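Local coordinates for protein beta-lactamase/D-alanine Carboxypeptidase (Yersinia pestis, PDB 3RJU) that is probably a serine hydrolase of the beta-lactamase and penicillin-binding protein family, acting on beta-lactams or D-alanyl peptides, at residues Gln8-Tyr13 / Met26-Ile31; Ala61-Leu66 / Phe309-Ala314; Gln237-Gln242 / Ala250-Ala255; Gln259-Gln264 / Gly298-Thr303; Ala314-Lys319 / Gln344-Leu349. All blocks are in the same frame, centred on the assembly; numbering follows the deposited sequence. Where two conformers were deposited one is given.

Overall arrangement
Interactions 1, 2, 4 and 5 all reach one antiparallel sheet. Interactions 1 and 5 pack the terminal helices 6-20 and 336-349 on it; their centres are about 12 Å apart, and they meet where Ile9 and Val30 touch Leu349. Interaction 2 sets the SxxK-type segment with Ser62 and Lys65 beside strand 309-316. Its centre lies about 14 Å from that of interaction 4, whose strand carries Lys302 and Thr303. Ser62 and Thr303 both hydrogen-bond a bound citrate, which marks the probable active site. Interaction 3, about 16 Å from interaction 2 between centres, closes the loop after helix 233-241 and touches interaction 2 through Trp239 and Met240. Strand 309-316 serves both interactions 2 and 5.

Interaction 1 (Gln8-Tyr13 / Met26-Ile31); sequences QIVDQY and MALVVI
Val10 of the helical segment 8-13 meets the strand 26-31 through both of its methyls, and each finds a different residue. CG1 of Val10 reaches CD2 of Leu28 at 4.0 Å, the two side chains approaching tip to tip. CG2 of Val10 instead slides past Val30 and sits 3.8 Å from CG2 of that residue and 4.0 Å from its CG1, so that one methyl rests against the fork of the other valine. With CG1 anti to the backbone N (chi1 172°), Val10 presents its two branches to two residues that lie on the same side of the strand. The contact is small, wholly apolar and buried. Val37 and Arg39 of the adjoining strand 35-42 also touch Val10, and Leu349 of helix 336-349 covers Val30. Arg39 holds the helix by a second means, a salt bridge from its NE to OD1 of Asp11. Val29 and Ile31, whose side chains leave the other face of the strand, pack on helix 233-241. The sheet is thus layered between the two terminal helices and helix 233-241, the helix-sheet-helix sandwich found in the alpha/beta domain of serine beta-lactamases and penicillin-binding proteins.

Interaction 2 (Ala61-Leu66 / Phe309-Ala314); sequences ASITKL and FITYMA
The backbone of 61-66 comes closest to strand 309-314 at Ala61 and Thr311, whose CA atoms are 7.2 Å apart, and it then turns from Ala61, whose phi is positive (51°), into helix 64-77. Ile63 carries the contact. Its CG1 lies 3.5 Å from OG1 of Thr311, the two side chains crossing at a slant, while its CD1 carries on to CB of selenomethionine Met313 at 4.3 Å. CG1 of Ile63 stands anti to the carbonyl carbon (chi1 -59°), which turns this longer branch to the strand. The hydroxyl of Thr311 is not left to the hydrocarbon alone, for it is hydrogen-bonded to the carbonyl O of Ile60. Met236 of helix 233-241 packs on both Ile63 and Met313 and widens the apolar patch. Behind it, the segment 61-66 is braced internally: OG1 of Thr64 donates to O of Ala61 at 2.7 Å, and NZ of Lys65 donates to OG of Ser62 at 2.9 Å. NZ of Lys65 is further hydrogen-bonded to Tyr159 OH, Asn161 OD1 and Ser226 O, and OG of Ser62 to a citrate. Serine and lysine one helical turn apart, with a tyrosine hydroxyl beside them, fit the SxxK active-site motif of serine penicillin-recognising enzymes, in which the serine is probably the nucleophile.

Interaction 3 (Gln237-Gln242 / Ala250-Ala255); sequences QHWMQQ and APKRSA
Gln242 and Lys252 join backbone to backbone: N of Lys252 donates to O of Gln242 at 2.8 Å, in the carbonyl plane and fairly straight (158° at the hydrogen). The same carbonyl oxygen lies against hydrocarbon, with CB of Pro251 and CG of Lys252 each 3.4 Å from it. Beyond CG the lysine runs fully extended across the side chain of Gln242, its CG 3.7 Å from CB of Gln242. The ends of these two chains come too near in the conformer given for Gln242, so the place of its amide is doubtful. Lys252 also opens a type I beta turn, closed by Ala255 N donating to its O at 3.0 Å; the turn feeds directly into helix 255-258, so the hydrogen bond to Gln242 links the end of helix 233-241 to the start of the next helix. What positions the lysine lies farther out. Its NZ forms salt bridges with Glu258 OE1 and Glu70 OE2, and the other oxygen of Glu70 accepts from NE1 of Trp239. The indole is packed edge-to-face with Phe243, a residue that touches Lys252 and Ala255 as well. Glu258 is itself held: its OE2 is hydrogen-bonded to OG of Ser254.

Interaction 4 (Gln259-Gln264 / Gly298-Thr303); sequences QALYFQ and GIMQKT
Two residues past Met300, the side chain that meets Gln259 and Leu261, NZ of Lys302 is gripped by the carbonyl O of Thr303 at 2.7 Å and by Tyr159 OH. The donor is tilted 19° from the carbonyl plane of Thr303. Across the contact itself everything rests on selenomethionine Met300. Its methyl CE lies 3.5 Å from CB of Gln259 and 3.4 Å from O of the same residue, while its SE faces CD2 of Leu261 at 4.2 Å. Bends at chi2 and chi3 (-70° and -76°) fold the chain back so that CE crosses Gln259. Lys302 and Thr303 are followed by glycine, consistent with the K(T/S)G motif on the strand that edges the active site in this family, and Thr303 OG1 is hydrogen-bonded to the bound citrate. Gln259 is the first residue beyond helix 255-258, and the strand it leads into carries a classic beta bulge at Tyr262 and Phe263, opposite Leu283. Trp287 touches both Gln259 and Met300.

Interaction 5 (Ala314-Lys319 / Gln344-Leu349); sequences AMVPEK and QLVAEL
Val346 of helix 336-349 packs on Ala314 and Val316 of strand 309-316, a helix-on-sheet contact in the alpha/beta sandwich, made by the C-terminal helix against a central strand. The tight part is the meeting of the two valines, where CG1 of Val346 comes within 3.5 Å of CG2 of Val316. Val346 has CG1 anti to the backbone N (chi1 168°), which sends that methyl to Val316 and turns CG2 to Ala314, two residues earlier on the strand. There the packing is looser, CG2 of Val346 standing 4.3 Å from CB of Ala314. Between these two strand residues, Met315 points from the sheet away from the helix and packs on Phe243, Gln259 and Trp287. Leu345 and Leu349 of the same helix lie on Tyr13 and Ile9 of helix 6-20, so the two terminal helices are packed side by side. Toward solvent the chain leaves the strand in a short 3-10 segment, 317-319, whose Glu318 and Lys319 are exposed. A glycerol lies about 3 Å from the side chain of Val316 and is hydrogen-bonded to OE2 of Glu318. The turn is closed by N of Lys319, which donates to O of Val316 at 2.9 Å.

Interaction 1 (Gln8-Tyr13 / Met26-Ile31)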
# COMPACT_ATOMS: atom_id res chain seq x y z
N GLN A 8 -17.65 -11.10 18.05
CA GLN A 8 -18.32 -10.09 18.87
C GLN A 8 -17.47 -8.81 19.04
O GLN A 8 -18.01 -7.69 19.07
CB GLN A 8 -18.75 -10.67 20.23
CG GLN A 8 -19.91 -11.69 20.17
CD GLN A 8 -19.50 -13.08 19.70
OE1 GLN A 8 -18.31 -13.36 19.51
NE2 GLN A 8 -20.48 -13.97 19.53
N ILE A 9 -16.15 -8.96 19.16
CA ILE A 9 -15.29 -7.78 19.25
C ILE A 9 -15.33 -7.00 17.93
O ILE A 9 -15.46 -5.77 17.92
CB ILE A 9 -13.85 -8.18 19.62
CG1 ILE A 9 -13.80 -8.72 21.06
CG2 ILE A 9 -12.90 -6.98 19.45
CD1 ILE A 9 -12.48 -9.43 21.43
N VAL A 10 -15.26 -7.71 16.81
CA VAL A 10 -15.36 -7.04 15.52
C VAL A 10 -16.68 -6.26 15.43
O VAL A 10 -16.71 -5.12 14.97
CB VAL A 10 -15.20 -8.02 14.34
CG1 VAL A 10 -15.50 -7.33 13.01
CG2 VAL A 10 -13.78 -8.60 14.32
N ASP A 11 -17.76 -6.89 15.89
CA ASP A 11 -19.07 -6.24 15.87
C ASP A 11 -19.18 -5.01 16.76
O ASP A 11 -20.06 -4.18 16.56
CB ASP A 11 -20.16 -7.24 16.26
CG ASP A 11 -20.42 -8.26 15.19
OD1 ASP A 11 -20.06 -8.02 14.01
OD2 ASP A 11 -21.00 -9.32 15.53
N GLN A 12 -18.33 -4.91 17.78
CA GLN A 12 -18.28 -3.70 18.60
C GLN A 12 -17.82 -2.48 17.80
O GLN A 12 -18.10 -1.34 18.19
CB GLN A 12 -17.36 -3.90 19.80
CG GLN A 12 -17.83 -4.91 20.83
CD GLN A 12 -16.72 -5.24 21.82
OE1 GLN A 12 -15.72 -4.52 21.90
NE2 GLN A 12 -16.86 -6.34 22.54
N TYR A 13 -17.10 -2.71 16.70
CA TYR A 13 -16.45 -1.63 15.95
C TYR A 13 -16.91 -1.45 14.53
O TYR A 13 -16.88 -0.33 14.02
CB TYR A 13 -14.92 -1.83 15.94
CG TYR A 13 -14.32 -1.54 17.29
CD1 TYR A 13 -13.94 -0.26 17.64
CD2 TYR A 13 -14.22 -2.55 18.26
CE1 TYR A 13 -13.44 0.03 18.88
CE2 TYR A 13 -13.70 -2.26 19.53
CZ TYR A 13 -13.31 -0.97 19.82
OH TYR A 13 -12.82 -0.66 21.06
N MSE A 26 -18.44 -0.31 2.35
CA MSE A 26 -17.27 -0.73 3.12
C MSE A 26 -17.12 -2.24 3.12
O MSE A 26 -18.11 -2.98 3.23
CB MSE A 26 -17.37 -0.24 4.56
CG MSE A 26 -16.21 -0.68 5.45
SE MSE A 26 -16.38 0.14 7.19
CE MSE A 26 -16.02 -1.33 8.32
N ALA A 27 -15.87 -2.71 2.99
CA ALA A 27 -15.55 -4.09 3.33
C ALA A 27 -14.45 -4.10 4.39
O ALA A 27 -13.47 -3.37 4.29
CB ALA A 27 -15.11 -4.88 2.10
N LEU A 28 -14.63 -4.97 5.38
CA LEU A 28 -13.70 -5.10 6.49
C LEU A 28 -13.28 -6.57 6.59
O LEU A 28 -14.14 -7.47 6.59
CB LEU A 28 -14.38 -4.68 7.81
CG LEU A 28 -13.55 -4.78 9.10
CD1 LEU A 28 -12.43 -3.74 9.15
CD2 LEU A 28 -14.47 -4.60 10.30
N VAL A 29 -11.97 -6.81 6.67
CA VAL A 29 -11.43 -8.15 6.75
C VAL A 29 -10.56 -8.21 7.98
O VAL A 29 -9.59 -7.44 8.10
CB VAL A 29 -10.55 -8.49 5.52
CG1 VAL A 29 -9.92 -9.88 5.67
CG2 VAL A 29 -11.37 -8.40 4.23
N VAL A 30 -10.88 -9.13 8.88
CA VAL A 30 -10.13 -9.28 10.12
C VAL A 30 -9.57 -10.69 10.19
O VAL A 30 -10.31 -11.67 10.06
CB VAL A 30 -11.03 -9.02 11.36
CG1 VAL A 30 -10.24 -9.20 12.66
CG2 VAL A 30 -11.65 -7.62 11.30
N ILE A 31 -8.26 -10.80 10.42
CA ILE A 31 -7.63 -12.09 10.65
C ILE A 31 -7.08 -12.07 12.05
O ILE A 31 -6.33 -11.18 12.41
CB ILE A 31 -6.48 -12.37 9.66
CG1 ILE A 31 -7.01 -12.46 8.23
CG2 ILE A 31 -5.77 -13.69 10.05
CD1 ILE A 31 -5.94 -12.53 7.14

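Interaction 2 (Ala61-Leu66 / Phe309-Ala314)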
# COMPACT_ATOMS: atom_id res chain seq x y z
N ALA A 61 -5.16 1.60 -3.81
CA ALA A 61 -4.35 2.81 -3.73
C ALA A 61 -2.97 2.44 -3.18
O ALA A 61 -2.39 1.45 -3.61
CB ALA A 61 -5.04 3.90 -2.88
N SER A 62 -2.45 3.20 -2.21
CA SER A 62 -1.05 3.03 -1.80
C SER A 62 -0.71 1.75 -1.02
O SER A 62 0.45 1.52 -0.66
CB SER A 62 -0.54 4.27 -1.06
OG SER A 62 -0.55 5.39 -1.93
N ILE A 63 -1.70 0.90 -0.74
CA ILE A 63 -1.35 -0.44 -0.25
C ILE A 63 -0.45 -1.09 -1.32
O ILE A 63 0.37 -1.96 -1.02
CB ILE A 63 -2.63 -1.31 0.01
CG1 ILE A 63 -3.54 -0.65 1.06
CG2 ILE A 63 -2.25 -2.69 0.47
CD1 ILE A 63 -2.89 -0.39 2.39
N THR A 64 -0.59 -0.62 -2.56
CA THR A 64 0.26 -1.03 -3.68
C THR A 64 1.74 -0.97 -3.31
O THR A 64 2.51 -1.85 -3.69
CB THR A 64 0.03 -0.12 -4.92
OG1 THR A 64 -1.30 -0.30 -5.42
CG2 THR A 64 1.04 -0.45 -6.04
N LYS A 65 2.14 0.06 -2.57
CA LYS A 65 3.55 0.23 -2.22
C LYS A 65 4.10 -0.95 -1.42
O LYS A 65 5.28 -1.29 -1.56
CB LYS A 65 3.74 1.51 -1.41
CG LYS A 65 3.47 2.78 -2.22
CD LYS A 65 3.78 4.03 -1.41
CE LYS A 65 3.67 5.30 -2.25
NZ LYS A 65 2.26 5.56 -2.72
N LEU A 66 3.27 -1.58 -0.59
CA LEU A 66 3.71 -2.77 0.16
C LEU A 66 4.05 -3.92 -0.77
O LEU A 66 4.96 -4.71 -0.50
CB LEU A 66 2.64 -3.22 1.16
CG LEU A 66 2.15 -2.14 2.15
CD1 LEU A 66 1.14 -2.78 3.11
CD2 LEU A 66 3.34 -1.54 2.89
N PHE A 309 -11.62 5.86 -3.25
CA PHE A 309 -11.37 4.79 -2.27
C PHE A 309 -10.44 5.28 -1.19
O PHE A 309 -9.50 6.05 -1.46
CB PHE A 309 -10.72 3.57 -2.92
CG PHE A 309 -11.65 2.77 -3.78
CD1 PHE A 309 -12.31 1.65 -3.28
CD2 PHE A 309 -11.91 3.17 -5.08
CE1 PHE A 309 -13.19 0.92 -4.06
CE2 PHE A 309 -12.79 2.45 -5.88
CZ PHE A 309 -13.43 1.32 -5.36
N ILE A 310 -10.66 4.81 0.03
CA ILE A 310 -9.65 4.88 1.08
C ILE A 310 -9.43 3.49 1.66
O ILE A 310 -10.37 2.70 1.81
CB ILE A 310 -9.99 5.90 2.20
CG1 ILE A 310 -11.38 5.65 2.79
CG2 ILE A 310 -9.82 7.33 1.67
CD1 ILE A 310 -11.63 6.51 4.03
N THR A 311 -8.17 3.17 1.97
CA THR A 311 -7.82 1.86 2.46
C THR A 311 -6.87 1.98 3.63
O THR A 311 -6.14 2.96 3.78
CB THR A 311 -7.13 1.00 1.37
OG1 THR A 311 -6.09 1.76 0.75
CG2 THR A 311 -8.11 0.57 0.29
N TYR A 312 -6.88 0.96 4.48
CA TYR A 312 -5.96 0.93 5.60
C TYR A 312 -5.73 -0.51 5.99
O TYR A 312 -6.66 -1.33 6.03
CB TYR A 312 -6.56 1.72 6.77
CG TYR A 312 -5.69 1.86 8.01
CD1 TYR A 312 -4.41 2.43 7.93
CD2 TYR A 312 -6.16 1.44 9.26
CE1 TYR A 312 -3.62 2.57 9.07
CE2 TYR A 312 -5.38 1.58 10.41
CZ TYR A 312 -4.11 2.14 10.30
OH TYR A 312 -3.31 2.29 11.43
N MSE A 313 -4.47 -0.83 6.29
CA MSE A 313 -4.14 -2.13 6.82
C MSE A 313 -3.34 -1.92 8.09
O MSE A 313 -2.40 -1.12 8.10
CB MSE A 313 -3.30 -2.94 5.82
CG MSE A 313 -2.98 -4.34 6.33
SE MSE A 313 -2.07 -5.44 5.03
CE MSE A 313 -3.44 -5.47 3.65
N ALA A 314 -3.74 -2.59 9.17
CA ALA A 314 -3.05 -2.44 10.45
C ALA A 314 -2.84 -3.83 11.01
O ALA A 314 -3.78 -4.64 11.03
CB ALA A 314 -3.89 -1.60 11.42

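Interaction 3 (Gln237-Gln242 / Ala250-Ala255)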
# COMPACT_ATOMS: atom_id res chain seq x y z
N GLN A 237 -7.48 -10.52 1.72
CA GLN A 237 -7.41 -11.43 2.86
C GLN A 237 -6.23 -12.41 2.68
O GLN A 237 -5.43 -12.63 3.59
CB GLN A 237 -8.71 -12.23 3.03
CG GLN A 237 -8.65 -13.21 4.18
CD GLN A 237 -9.74 -14.28 4.09
OE1 GLN A 237 -10.86 -14.00 3.65
NE2 GLN A 237 -9.41 -15.51 4.50
N HIS A 238 -6.15 -13.02 1.50
CA HIS A 238 -5.10 -13.99 1.22
C HIS A 238 -3.71 -13.37 1.30
O HIS A 238 -2.79 -13.99 1.84
CB HIS A 238 -5.33 -14.68 -0.13
CG HIS A 238 -6.60 -15.47 -0.19
ND1 HIS A 238 -6.91 -16.42 0.75
CD2 HIS A 238 -7.63 -15.44 -1.07
CE1 HIS A 238 -8.09 -16.95 0.46
NE2 HIS A 238 -8.55 -16.38 -0.64
N TRP A 239 -3.56 -12.14 0.80
CA TRP A 239 -2.28 -11.45 0.85
C TRP A 239 -1.88 -11.15 2.29
O TRP A 239 -0.75 -11.42 2.72
CB TRP A 239 -2.33 -10.14 0.04
CG TRP A 239 -0.97 -9.55 -0.14
CD1 TRP A 239 -0.05 -9.92 -1.06
CD2 TRP A 239 -0.38 -8.50 0.63
NE1 TRP A 239 1.10 -9.17 -0.92
CE2 TRP A 239 0.92 -8.28 0.11
CE3 TRP A 239 -0.81 -7.71 1.69
CZ2 TRP A 239 1.79 -7.31 0.62
CZ3 TRP A 239 0.05 -6.75 2.21
CH2 TRP A 239 1.34 -6.56 1.67
N MSE A 240 -2.82 -10.61 3.05
CA MSE A 240 -2.53 -10.22 4.42
C MSE A 240 -2.18 -11.46 5.27
O MSE A 240 -1.34 -11.39 6.17
CB MSE A 240 -3.74 -9.48 5.01
CG MSE A 240 -3.49 -8.98 6.41
SE MSE A 240 -4.79 -7.65 7.01
CE MSE A 240 -6.35 -8.81 7.13
N GLN A 241 -2.83 -12.59 4.99
CA GLN A 241 -2.63 -13.81 5.76
C GLN A 241 -1.17 -14.26 5.79
O GLN A 241 -0.72 -14.88 6.75
CB GLN A 241 -3.52 -14.95 5.21
CG GLN A 241 -3.41 -16.29 5.98
CD GLN A 241 -3.95 -16.19 7.39
OE1 GLN A 241 -5.16 -16.21 7.60
NE2 GLN A 241 -3.05 -16.03 8.36
N GLN A 242 -0.41 -13.96 4.73
CA GLN A 242 0.98 -14.45 4.69
C GLN A 242 1.88 -13.80 5.74
O GLN A 242 2.98 -14.30 6.00
CB GLN A 242 1.64 -14.39 3.29
CG GLN A 242 0.94 -13.60 2.20
CD GLN A 242 1.91 -12.86 1.28
OE1 GLN A 242 2.82 -13.45 0.67
NE2 GLN A 242 1.72 -11.58 1.18
N ALA A 250 2.62 -21.03 8.71
CA ALA A 250 3.50 -20.05 9.27
C ALA A 250 3.50 -18.87 8.30
O ALA A 250 3.06 -19.01 7.15
CB ALA A 250 4.91 -20.63 9.40
N PRO A 251 3.99 -17.71 8.74
CA PRO A 251 4.13 -16.61 7.79
C PRO A 251 5.07 -16.97 6.64
O PRO A 251 5.96 -17.83 6.79
CB PRO A 251 4.75 -15.49 8.63
CG PRO A 251 4.36 -15.85 10.05
CD PRO A 251 4.40 -17.33 10.10
N LYS A 252 4.89 -16.29 5.51
CA LYS A 252 5.77 -16.49 4.36
C LYS A 252 7.23 -16.21 4.74
O LYS A 252 7.51 -15.42 5.65
CB LYS A 252 5.35 -15.60 3.18
CG LYS A 252 5.35 -14.10 3.51
CD LYS A 252 4.92 -13.24 2.31
CE LYS A 252 4.79 -11.77 2.69
NZ LYS A 252 4.38 -10.94 1.52
N ARG A 253 8.13 -16.86 4.02
CA ARG A 253 9.56 -16.78 4.30
C ARG A 253 10.08 -15.35 4.37
O ARG A 253 10.91 -15.02 5.23
CB ARG A 253 10.34 -17.58 3.24
CG ARG A 253 11.84 -17.56 3.43
CD ARG A 253 12.52 -18.64 2.59
NE ARG A 253 12.49 -18.33 1.16
CZ ARG A 253 13.39 -17.56 0.56
NH1 ARG A 253 14.38 -17.04 1.26
NH2 ARG A 253 13.31 -17.33 -0.75
N SER A 254 9.61 -14.49 3.49
CA SER A 254 10.11 -13.11 3.41
C SER A 254 9.35 -12.11 4.28
O SER A 254 9.62 -10.91 4.19
CB SER A 254 10.04 -12.61 1.97
OG SER A 254 8.70 -12.60 1.50
N ALA A 255 8.39 -12.57 5.11
CA ALA A 255 7.54 -11.60 5.84
C ALA A 255 8.35 -10.68 6.74
O ALA A 255 8.12 -9.46 6.77
CB ALA A 255 6.49 -12.32 6.67

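Interaction 4 (Gln259-Gln264 / Gly298-Thr303)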
# COMPACT_ATOMS: atom_id res chain seq x y z
N GLN A 259 9.00 -6.52 6.46
CA GLN A 259 8.56 -5.62 7.53
C GLN A 259 9.71 -5.06 8.36
O GLN A 259 9.49 -4.44 9.40
CB GLN A 259 7.51 -6.32 8.41
CG GLN A 259 6.25 -6.60 7.62
CD GLN A 259 5.08 -7.04 8.49
OE1 GLN A 259 5.24 -7.86 9.40
NE2 GLN A 259 3.90 -6.50 8.20
N ALA A 260 10.93 -5.25 7.86
CA ALA A 260 12.10 -4.71 8.54
C ALA A 260 12.03 -3.18 8.56
O ALA A 260 11.61 -2.54 7.58
CB ALA A 260 13.38 -5.17 7.85
N LEU A 261 12.46 -2.60 9.67
CA LEU A 261 12.43 -1.16 9.82
C LEU A 261 13.81 -0.58 9.56
O LEU A 261 14.81 -1.12 10.03
CB LEU A 261 11.97 -0.80 11.21
CG LEU A 261 10.55 -1.30 11.46
CD1 LEU A 261 10.22 -1.08 12.91
CD2 LEU A 261 9.55 -0.57 10.55
N TYR A 262 13.85 0.54 8.86
CA TYR A 262 15.11 1.13 8.40
C TYR A 262 15.43 2.50 8.97
O TYR A 262 16.61 2.85 9.10
CB TYR A 262 15.19 1.16 6.87
CG TYR A 262 15.46 -0.22 6.32
CD1 TYR A 262 16.76 -0.66 6.07
CD2 TYR A 262 14.42 -1.11 6.12
CE1 TYR A 262 17.00 -1.94 5.59
CE2 TYR A 262 14.65 -2.39 5.62
CZ TYR A 262 15.94 -2.81 5.38
OH TYR A 262 16.17 -4.08 4.90
N PHE A 263 14.39 3.28 9.29
CA PHE A 263 14.62 4.59 9.89
C PHE A 263 13.71 4.80 11.09
O PHE A 263 12.49 4.83 10.95
CB PHE A 263 14.38 5.72 8.87
CG PHE A 263 15.31 5.68 7.70
CD1 PHE A 263 16.52 6.37 7.71
CD2 PHE A 263 14.98 4.95 6.57
CE1 PHE A 263 17.39 6.31 6.63
CE2 PHE A 263 15.83 4.89 5.49
CZ PHE A 263 17.04 5.57 5.52
N GLN A 264 14.31 4.96 12.26
CA GLN A 264 13.55 5.46 13.41
C GLN A 264 13.22 6.93 13.15
O GLN A 264 13.99 7.63 12.47
CB GLN A 264 14.39 5.33 14.67
CG GLN A 264 14.70 3.90 15.04
CD GLN A 264 13.45 3.06 15.27
OE1 GLN A 264 12.52 3.50 15.92
NE2 GLN A 264 13.43 1.84 14.72
N GLY A 298 1.65 -1.60 19.53
CA GLY A 298 2.56 -1.31 18.42
C GLY A 298 1.96 -1.91 17.17
O GLY A 298 1.59 -3.08 17.15
N ILE A 299 1.85 -1.09 16.13
CA ILE A 299 1.12 -1.44 14.94
C ILE A 299 1.96 -1.20 13.70
O ILE A 299 2.59 -0.15 13.56
CB ILE A 299 -0.18 -0.58 14.85
CG1 ILE A 299 -1.19 -1.03 15.93
CG2 ILE A 299 -0.79 -0.63 13.44
CD1 ILE A 299 -2.36 -0.07 16.12
N MSE A 300 1.98 -2.20 12.81
CA MSE A 300 2.54 -2.08 11.47
C MSE A 300 1.38 -1.75 10.55
O MSE A 300 0.38 -2.49 10.53
CB MSE A 300 3.17 -3.41 11.02
CG MSE A 300 4.42 -3.77 11.76
SE MSE A 300 5.89 -2.58 11.30
CE MSE A 300 6.30 -3.29 9.58
N GLN A 301 1.51 -0.69 9.76
CA GLN A 301 0.37 -0.24 8.97
C GLN A 301 0.74 0.43 7.65
O GLN A 301 1.91 0.75 7.39
CB GLN A 301 -0.55 0.67 9.82
CG GLN A 301 0.13 1.88 10.49
CD GLN A 301 0.27 3.13 9.58
OE1 GLN A 301 0.07 3.07 8.36
NE2 GLN A 301 0.59 4.25 10.19
N LYS A 302 -0.27 0.58 6.80
CA LYS A 302 -0.14 1.37 5.58
C LYS A 302 -1.50 1.98 5.26
O LYS A 302 -2.52 1.30 5.38
CB LYS A 302 0.33 0.53 4.39
CG LYS A 302 0.51 1.35 3.09
CD LYS A 302 1.71 2.32 3.21
CE LYS A 302 1.78 3.33 2.05
NZ LYS A 302 0.91 4.52 2.28
N THR A 303 -1.48 3.25 4.87
CA THR A 303 -2.67 3.99 4.48
C THR A 303 -2.76 4.10 2.95
O THR A 303 -1.76 4.01 2.24
CB THR A 303 -2.61 5.42 5.04
OG1 THR A 303 -1.40 6.05 4.59
CG2 THR A 303 -2.63 5.43 6.55

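Interaction 5 (Ala314-Lys319 / Gln344-Leu349)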
# COMPACT_ATOMS: atom_id res chain seq x y z
N ALA A 314 -3.74 -2.59 9.17
CA ALA A 314 -3.05 -2.44 10.45
C ALA A 314 -2.84 -3.83 11.01
O ALA A 314 -3.78 -4.64 11.03
CB ALA A 314 -3.89 -1.60 11.42
N MSE A 315 -1.65 -4.13 11.49
CA MSE A 315 -1.48 -5.45 12.06
C MSE A 315 -0.49 -5.48 13.19
O MSE A 315 0.37 -4.60 13.32
CB MSE A 315 -1.09 -6.46 10.98
CG MSE A 315 0.27 -6.20 10.37
SE MSE A 315 0.90 -7.71 9.31
CE MSE A 315 -0.35 -7.62 7.81
N VAL A 316 -0.62 -6.53 13.99
CA VAL A 316 0.26 -6.77 15.11
C VAL A 316 0.79 -8.18 14.87
O VAL A 316 0.20 -9.16 15.31
CB VAL A 316 -0.49 -6.67 16.47
CG1 VAL A 316 0.47 -6.90 17.63
CG2 VAL A 316 -1.16 -5.32 16.59
N PRO A 317 1.87 -8.29 14.08
CA PRO A 317 2.27 -9.60 13.58
C PRO A 317 2.58 -10.61 14.68
O PRO A 317 2.30 -11.79 14.52
CB PRO A 317 3.52 -9.30 12.74
CG PRO A 317 3.37 -7.87 12.35
CD PRO A 317 2.67 -7.20 13.50
N GLU A 318 3.13 -10.13 15.79
CA GLU A 318 3.51 -11.03 16.87
C GLU A 318 2.29 -11.71 17.48
O GLU A 318 2.42 -12.79 18.07
CB GLU A 318 4.32 -10.27 17.93
CG GLU A 318 3.59 -9.10 18.54
CD GLU A 318 3.93 -7.75 17.91
OE1 GLU A 318 3.99 -7.61 16.66
OE2 GLU A 318 4.12 -6.82 18.71
N LYS A 319 1.13 -11.08 17.33
CA LYS A 319 -0.13 -11.62 17.88
C LYS A 319 -1.01 -12.21 16.78
O LYS A 319 -2.16 -12.58 17.05
CB LYS A 319 -0.94 -10.54 18.62
CG LYS A 319 -0.26 -9.88 19.80
CD LYS A 319 0.05 -10.81 20.92
CE LYS A 319 0.73 -10.05 22.05
NZ LYS A 319 -0.17 -8.96 22.51
N GLN A 344 -8.40 1.13 17.10
CA GLN A 344 -9.09 0.77 18.33
C GLN A 344 -9.60 -0.66 18.32
O GLN A 344 -9.57 -1.34 19.34
CB GLN A 344 -10.20 1.77 18.62
CG GLN A 344 -9.65 3.13 18.95
CD GLN A 344 -10.72 4.19 19.04
OE1 GLN A 344 -11.90 3.88 19.23
NE2 GLN A 344 -10.31 5.45 18.91
N LEU A 345 -10.09 -1.11 17.16
CA LEU A 345 -10.47 -2.51 17.00
C LEU A 345 -9.25 -3.42 17.27
O LEU A 345 -9.35 -4.40 18.02
CB LEU A 345 -11.02 -2.77 15.60
CG LEU A 345 -11.26 -4.24 15.19
CD1 LEU A 345 -12.19 -4.98 16.16
CD2 LEU A 345 -11.81 -4.29 13.78
N VAL A 346 -8.12 -3.09 16.66
CA VAL A 346 -6.91 -3.88 16.85
C VAL A 346 -6.53 -3.91 18.34
O VAL A 346 -6.14 -4.95 18.88
CB VAL A 346 -5.74 -3.34 15.98
CG1 VAL A 346 -4.42 -3.96 16.40
CG2 VAL A 346 -6.01 -3.62 14.51
N ALA A 347 -6.69 -2.78 19.01
CA ALA A 347 -6.36 -2.69 20.43
C ALA A 347 -7.24 -3.63 21.26
O ALA A 347 -6.77 -4.25 22.22
CB ALA A 347 -6.50 -1.25 20.94
N GLU A 348 -8.52 -3.74 20.90
CA GLU A 348 -9.39 -4.67 21.61
C GLU A 348 -9.02 -6.13 21.27
O GLU A 348 -9.03 -7.00 22.15
CB GLU A 348 -10.86 -4.39 21.30
CG GLU A 348 -11.85 -5.24 22.16
CD GLU A 348 -11.75 -4.98 23.66
OE1 GLU A 348 -11.39 -3.84 24.05
OE2 GLU A 348 -12.05 -5.91 24.46
N LEU A 349 -8.68 -6.40 20.01
CA LEU A 349 -8.34 -7.75 19.60
C LEU A 349 -7.08 -8.28 20.28
O LEU A 349 -6.98 -9.48 20.54
CB LEU A 349 -8.23 -7.87 18.08
CG LEU A 349 -9.51 -7.71 17.27
CD1 LEU A 349 -9.17 -7.54 15.79
CD2 LEU A 349 -10.48 -8.89 17.46